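Local structure of uncharacterized protein (Bacteroides ovatus CL02T12C04, 6PTM) at residues A[482-487]-A[534-539]; A[506-511]-A[527-532]. The protein is probably an exo-acting carrageenase of glycoside hydrolase family 42, hydrolysing carrageenan chains from their ends. One frame throughout, in Å; residues are numbered along the deposited sequence.

Contact 1 (A[482-487]-A[534-539]); sequences LYQTKE and PRIVNE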
# COMPACT_ATOMS: atom_id res chain seq x y z
N LEU A 482 22.52 -3.04 -3.48
CA LEU A 482 22.78 -3.80 -4.74
C LEU A 482 22.51 -5.29 -4.46
O LEU A 482 21.99 -5.98 -5.38
CB LEU A 482 24.21 -3.54 -5.21
CG LEU A 482 24.58 -4.16 -6.56
CD1 LEU A 482 23.69 -3.63 -7.68
CD2 LEU A 482 26.05 -3.95 -6.90
N TYR A 483 22.82 -5.76 -3.24
CA TYR A 483 22.79 -7.19 -2.80
C TYR A 483 21.42 -7.55 -2.19
O TYR A 483 21.27 -8.60 -1.55
CB TYR A 483 23.93 -7.47 -1.82
CG TYR A 483 25.28 -7.01 -2.36
CD1 TYR A 483 25.68 -7.35 -3.65
CD2 TYR A 483 26.12 -6.19 -1.62
CE1 TYR A 483 26.89 -6.92 -4.18
CE2 TYR A 483 27.34 -5.77 -2.13
CZ TYR A 483 27.74 -6.13 -3.41
OH TYR A 483 28.95 -5.72 -3.91
N GLN A 484 20.41 -6.72 -2.41
CA GLN A 484 19.04 -7.03 -1.94
C GLN A 484 18.75 -8.49 -2.30
O GLN A 484 19.07 -8.91 -3.46
CB GLN A 484 18.07 -6.01 -2.56
CG GLN A 484 16.67 -6.10 -1.97
CD GLN A 484 15.75 -5.06 -2.56
OE1 GLN A 484 15.35 -5.15 -3.73
NE2 GLN A 484 15.35 -4.11 -1.73
N THR A 485 18.18 -9.27 -1.38
CA THR A 485 17.96 -10.72 -1.58
C THR A 485 16.60 -11.01 -2.23
O THR A 485 15.60 -10.30 -1.99
CB THR A 485 18.15 -11.48 -0.27
OG1 THR A 485 17.09 -11.18 0.65
CG2 THR A 485 19.51 -11.18 0.33
N LYS A 486 16.55 -12.09 -3.00
CA LYS A 486 15.24 -12.54 -3.51
C LYS A 486 14.33 -12.87 -2.31
O LYS A 486 13.12 -12.71 -2.48
CB LYS A 486 15.42 -13.72 -4.45
CG LYS A 486 15.88 -15.02 -3.82
CD LYS A 486 16.27 -15.97 -4.92
CE LYS A 486 16.07 -17.43 -4.60
NZ LYS A 486 16.96 -17.81 -3.50
N GLU A 487 14.87 -13.31 -1.16
CA GLU A 487 14.06 -13.69 0.04
C GLU A 487 13.34 -12.43 0.56
O GLU A 487 12.19 -12.51 0.97
CB GLU A 487 14.92 -14.31 1.15
CG GLU A 487 15.45 -15.71 0.85
CD GLU A 487 16.62 -15.84 -0.12
OE1 GLU A 487 17.30 -14.83 -0.40
OE2 GLU A 487 16.78 -16.92 -0.68
N PRO A 534 18.94 -8.84 -11.40
CA PRO A 534 18.19 -9.88 -12.12
C PRO A 534 17.34 -10.78 -11.20
O PRO A 534 16.28 -11.12 -11.60
CB PRO A 534 19.26 -10.71 -12.84
CG PRO A 534 20.44 -9.75 -12.94
CD PRO A 534 20.38 -8.90 -11.69
N ARG A 535 17.83 -11.09 -9.99
CA ARG A 535 17.14 -12.04 -9.09
C ARG A 535 15.96 -11.33 -8.40
O ARG A 535 14.94 -12.01 -8.17
CB ARG A 535 18.11 -12.71 -8.14
CG ARG A 535 18.91 -13.84 -8.78
CD ARG A 535 19.49 -14.80 -7.79
NE ARG A 535 20.50 -14.18 -6.97
CZ ARG A 535 21.08 -14.78 -5.93
NH1 ARG A 535 21.95 -14.11 -5.20
NH2 ARG A 535 20.74 -16.00 -5.57
N ILE A 536 16.02 -10.02 -8.18
CA ILE A 536 14.87 -9.25 -7.61
C ILE A 536 13.75 -9.15 -8.65
O ILE A 536 12.59 -9.41 -8.32
CB ILE A 536 15.35 -7.86 -7.11
CG1 ILE A 536 16.43 -7.99 -6.04
CG2 ILE A 536 14.20 -7.02 -6.58
CD1 ILE A 536 15.95 -8.60 -4.75
N VAL A 537 14.06 -8.73 -9.86
CA VAL A 537 13.04 -8.63 -10.95
C VAL A 537 12.34 -9.99 -11.09
O VAL A 537 11.10 -10.05 -11.15
CB VAL A 537 13.71 -8.15 -12.25
CG1 VAL A 537 12.83 -8.33 -13.47
CG2 VAL A 537 14.11 -6.70 -12.11
N ASN A 538 13.11 -11.07 -11.15
CA ASN A 538 12.54 -12.43 -11.34
C ASN A 538 11.69 -12.78 -10.11
O ASN A 538 10.59 -13.33 -10.30
CB ASN A 538 13.61 -13.47 -11.65
CG ASN A 538 13.02 -14.87 -11.67
OD1 ASN A 538 12.21 -15.21 -12.53
ND2 ASN A 538 13.40 -15.64 -10.67
N GLU A 539 12.15 -12.49 -8.88
CA GLU A 539 11.48 -13.06 -7.69
C GLU A 539 10.10 -12.44 -7.51
O GLU A 539 9.20 -13.14 -6.97
CB GLU A 539 12.30 -12.85 -6.44
CG GLU A 539 11.85 -13.74 -5.32
CD GLU A 539 12.12 -15.21 -5.54
OE1 GLU A 539 12.91 -15.54 -6.45
OE2 GLU A 539 11.55 -16.02 -4.78
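Lys-486 lies across Glu-539 where the start of helix 486-498 meets the first turns of helix 534-549, and the contact is made by packing, with no hydrogen bond between the two segments. From its CB, 3.7 Å from Glu-539 CG, the lysine chain passes obliquely over the glutamate: CG, CD and CE each come within van der Waals range of OE1, CD nearest at 3.7 Å. The chain then bends at its last torsion (chi4 -64°), and this turns NZ away from that carboxylate to Glu-487 OE2, a salt bridge of 3.0 Å. Arg-535 lies nearby, but its NE pairs with Glu-123, while OE2 of Glu-539 is taken by Arg-490, so each of these charges has an opposite partner beside the contact. On the buried side Ile-536 points its CD1 methyl at the backbone, 3.3 Å from Thr-485 O, and its CG2 meets Gln-484 OE1 at 3.6 Å. The two side chains cross at about a right angle, and the amide nitrogen of Gln-484 is held by Leu-474 O and Tyr-479 OH. Thr-485 is the N-cap of helix 486-498, its OG1 accepting from Tyr-488 N. The contact thus joins the starts of the helices that follow strands 466-471 and 503-506 in what is consistent with the (beta/alpha)8 barrel of family 42, and Pro-534 and Asn-538 pack on both helix 69-90 and helix 109-139.

Contact 2 (A[506-511]-A[527-532]); sequences TWYWCR and AASNNH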
# COMPACT_ATOMS: atom_id res chain seq x y z
N THR A 506 5.43 -1.87 -9.87
CA THR A 506 6.59 -1.70 -8.97
C THR A 506 7.52 -0.59 -9.51
O THR A 506 7.78 -0.57 -10.73
CB THR A 506 7.35 -3.01 -8.77
OG1 THR A 506 6.44 -4.00 -8.25
CG2 THR A 506 8.56 -2.81 -7.89
N TRP A 507 8.00 0.28 -8.63
CA TRP A 507 9.09 1.26 -8.95
C TRP A 507 10.43 0.52 -9.01
O TRP A 507 10.86 -0.05 -8.01
CB TRP A 507 9.13 2.37 -7.89
CG TRP A 507 10.22 3.39 -8.08
CD1 TRP A 507 11.46 3.37 -7.51
CD2 TRP A 507 10.17 4.59 -8.89
NE1 TRP A 507 12.17 4.47 -7.90
CE2 TRP A 507 11.42 5.23 -8.75
CE3 TRP A 507 9.20 5.18 -9.72
CZ2 TRP A 507 11.70 6.45 -9.36
CZ3 TRP A 507 9.49 6.39 -10.32
CH2 TRP A 507 10.72 7.01 -10.15
N TYR A 508 11.12 0.49 -10.16
CA TYR A 508 10.70 0.97 -11.48
C TYR A 508 11.61 0.36 -12.57
O TYR A 508 12.72 -0.05 -12.29
CB TYR A 508 10.72 2.49 -11.65
CG TYR A 508 12.05 3.22 -11.57
CD1 TYR A 508 12.23 4.43 -12.22
CD2 TYR A 508 13.09 2.75 -10.77
CE1 TYR A 508 13.42 5.15 -12.12
CE2 TYR A 508 14.29 3.45 -10.67
CZ TYR A 508 14.45 4.66 -11.33
OH TYR A 508 15.63 5.35 -11.20
N TRP A 509 11.11 0.29 -13.79
CA TRP A 509 11.85 -0.29 -14.93
C TRP A 509 12.29 0.85 -15.84
O TRP A 509 11.64 1.11 -16.88
CB TRP A 509 11.02 -1.34 -15.66
CG TRP A 509 11.76 -2.20 -16.63
CD1 TRP A 509 12.50 -1.82 -17.72
CD2 TRP A 509 11.75 -3.64 -16.64
NE1 TRP A 509 12.95 -2.93 -18.40
CE2 TRP A 509 12.50 -4.05 -17.77
CE3 TRP A 509 11.17 -4.61 -15.80
CZ2 TRP A 509 12.68 -5.40 -18.07
CZ3 TRP A 509 11.36 -5.94 -16.10
CH2 TRP A 509 12.10 -6.32 -17.22
N CYS A 510 13.33 1.54 -15.40
CA CYS A 510 13.87 2.75 -16.07
C CYS A 510 14.80 2.33 -17.22
O CYS A 510 15.08 3.20 -18.05
CB CYS A 510 14.59 3.64 -15.08
SG CYS A 510 14.79 5.33 -15.71
N ARG A 511 15.26 1.07 -17.26
CA ARG A 511 16.04 0.50 -18.40
C ARG A 511 15.27 0.63 -19.71
O ARG A 511 14.08 0.27 -19.76
CB ARG A 511 16.32 -0.98 -18.16
CG ARG A 511 17.36 -1.25 -17.09
CD ARG A 511 18.78 -1.31 -17.67
NE ARG A 511 19.68 -1.94 -16.71
CZ ARG A 511 21.00 -2.09 -16.86
NH1 ARG A 511 21.61 -1.63 -17.93
NH2 ARG A 511 21.68 -2.75 -15.94
N ALA A 527 20.77 3.74 -9.68
CA ALA A 527 21.87 2.76 -9.43
C ALA A 527 21.47 1.83 -8.26
O ALA A 527 20.94 2.34 -7.23
CB ALA A 527 23.17 3.48 -9.21
N ALA A 528 21.71 0.52 -8.41
CA ALA A 528 21.54 -0.51 -7.35
C ALA A 528 20.05 -0.67 -7.02
O ALA A 528 19.72 -1.24 -5.95
CB ALA A 528 22.36 -0.14 -6.13
N SER A 529 19.17 -0.16 -7.90
CA SER A 529 17.72 -0.47 -7.95
C SER A 529 17.57 -1.80 -8.71
O SER A 529 18.62 -2.40 -9.19
CB SER A 529 16.93 0.67 -8.59
OG SER A 529 17.12 0.74 -10.01
N ASN A 530 16.32 -2.23 -8.89
CA ASN A 530 15.97 -3.50 -9.57
C ASN A 530 16.58 -3.48 -10.97
O ASN A 530 16.83 -4.58 -11.48
CB ASN A 530 14.46 -3.77 -9.57
CG ASN A 530 13.64 -2.68 -10.19
OD1 ASN A 530 13.15 -1.80 -9.47
ND2 ASN A 530 13.53 -2.70 -11.51
N ASN A 531 16.81 -2.30 -11.54
CA ASN A 531 17.39 -2.14 -12.90
C ASN A 531 18.79 -2.78 -12.97
O ASN A 531 19.29 -2.99 -14.10
CB ASN A 531 17.40 -0.68 -13.33
CG ASN A 531 16.00 -0.13 -13.45
OD1 ASN A 531 15.32 -0.36 -14.48
ND2 ASN A 531 15.59 0.63 -12.45
N HIS A 532 19.39 -3.11 -11.81
CA HIS A 532 20.70 -3.80 -11.69
C HIS A 532 20.59 -5.15 -10.97
O HIS A 532 21.65 -5.68 -10.53
CB HIS A 532 21.69 -2.87 -10.94
CG HIS A 532 21.97 -1.62 -11.69
ND1 HIS A 532 22.44 -0.47 -11.09
CD2 HIS A 532 21.89 -1.35 -13.01
CE1 HIS A 532 22.62 0.45 -12.02
NE2 HIS A 532 22.29 -0.05 -13.20
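Asn-531 fills the bend of segment 506-511 and makes polar contacts with Tyr-508, Cys-510 and Arg-511. Its OD1 takes the backbone N of Arg-511 at 3.1 Å, the donor standing 49° out of the carbonyl plane, and a weak bond from Cys-510 N. Its ND2 binds Ser-529 OG almost straight (169°) and weakly meets Tyr-508 O. Beside it Asn-530 bonds both backbone polar atoms of Tyr-508: OD1 accepts from Tyr-508 N on a lone pair, 3.1 Å away, while ND2 reaches Tyr-508 O at 2.9 Å from above the carbonyl plane. The peptide between Trp-507 and Tyr-508 is cis, probably the counterpart of that ending the eighth strand in clan GH-A barrels, and the tyrosine ring lies against one indole face, with Cys-510 CB over its other face. This is the tight part; toward Ser-529, whose OG also bonds to Tyr-526 O, Tyr-508 CE2 stays 4.0 Å from OG. Trp-507 is the partly open margin: only its backbone O comes close, 3.2 Å from Asn-530 OD1, without a bond. Arg-511 bends at chi2 (-89°) to bring its guanidinium side-on to Asn-531 O, which lies in its plane 2.8 Å from NE and 3.0 Å from NH2; NH2 also meets the His-532 ring edge and forms salt bridges with Asp-88 and Glu-120. A leucine in place of Arg-511 would probably leave Asn-531 O without either donor and the two acidic groups without this mate. Buried amides thus satisfy the backbone of an irregular loop, and a buried cation ties it to acidic residues of helices 69-90 and 109-139.

Overall arrangement
The two contacts adjoin, their centres about 11 Å apart on the same side of the chain's centre. Contact 2 falls within the chain between the segments of contact 1, and segment 527-532 leads almost directly into helix 534-549. They touch by packing: Val-537 CG2 lies 3.5 Å from Asn-530 O, and Leu-482 CD1 is 3.8 Å from Ala-528 CA. Helix 109-139 borders both. Contact 2 lies just past the C-terminal end of strand 503-506, the side where the catalytic cleft of such barrels probably opens, whereas contact 1 belongs to the outer layer of helices. No ligand is bound in this apo structure, so neither contact can be placed against a bound substrate.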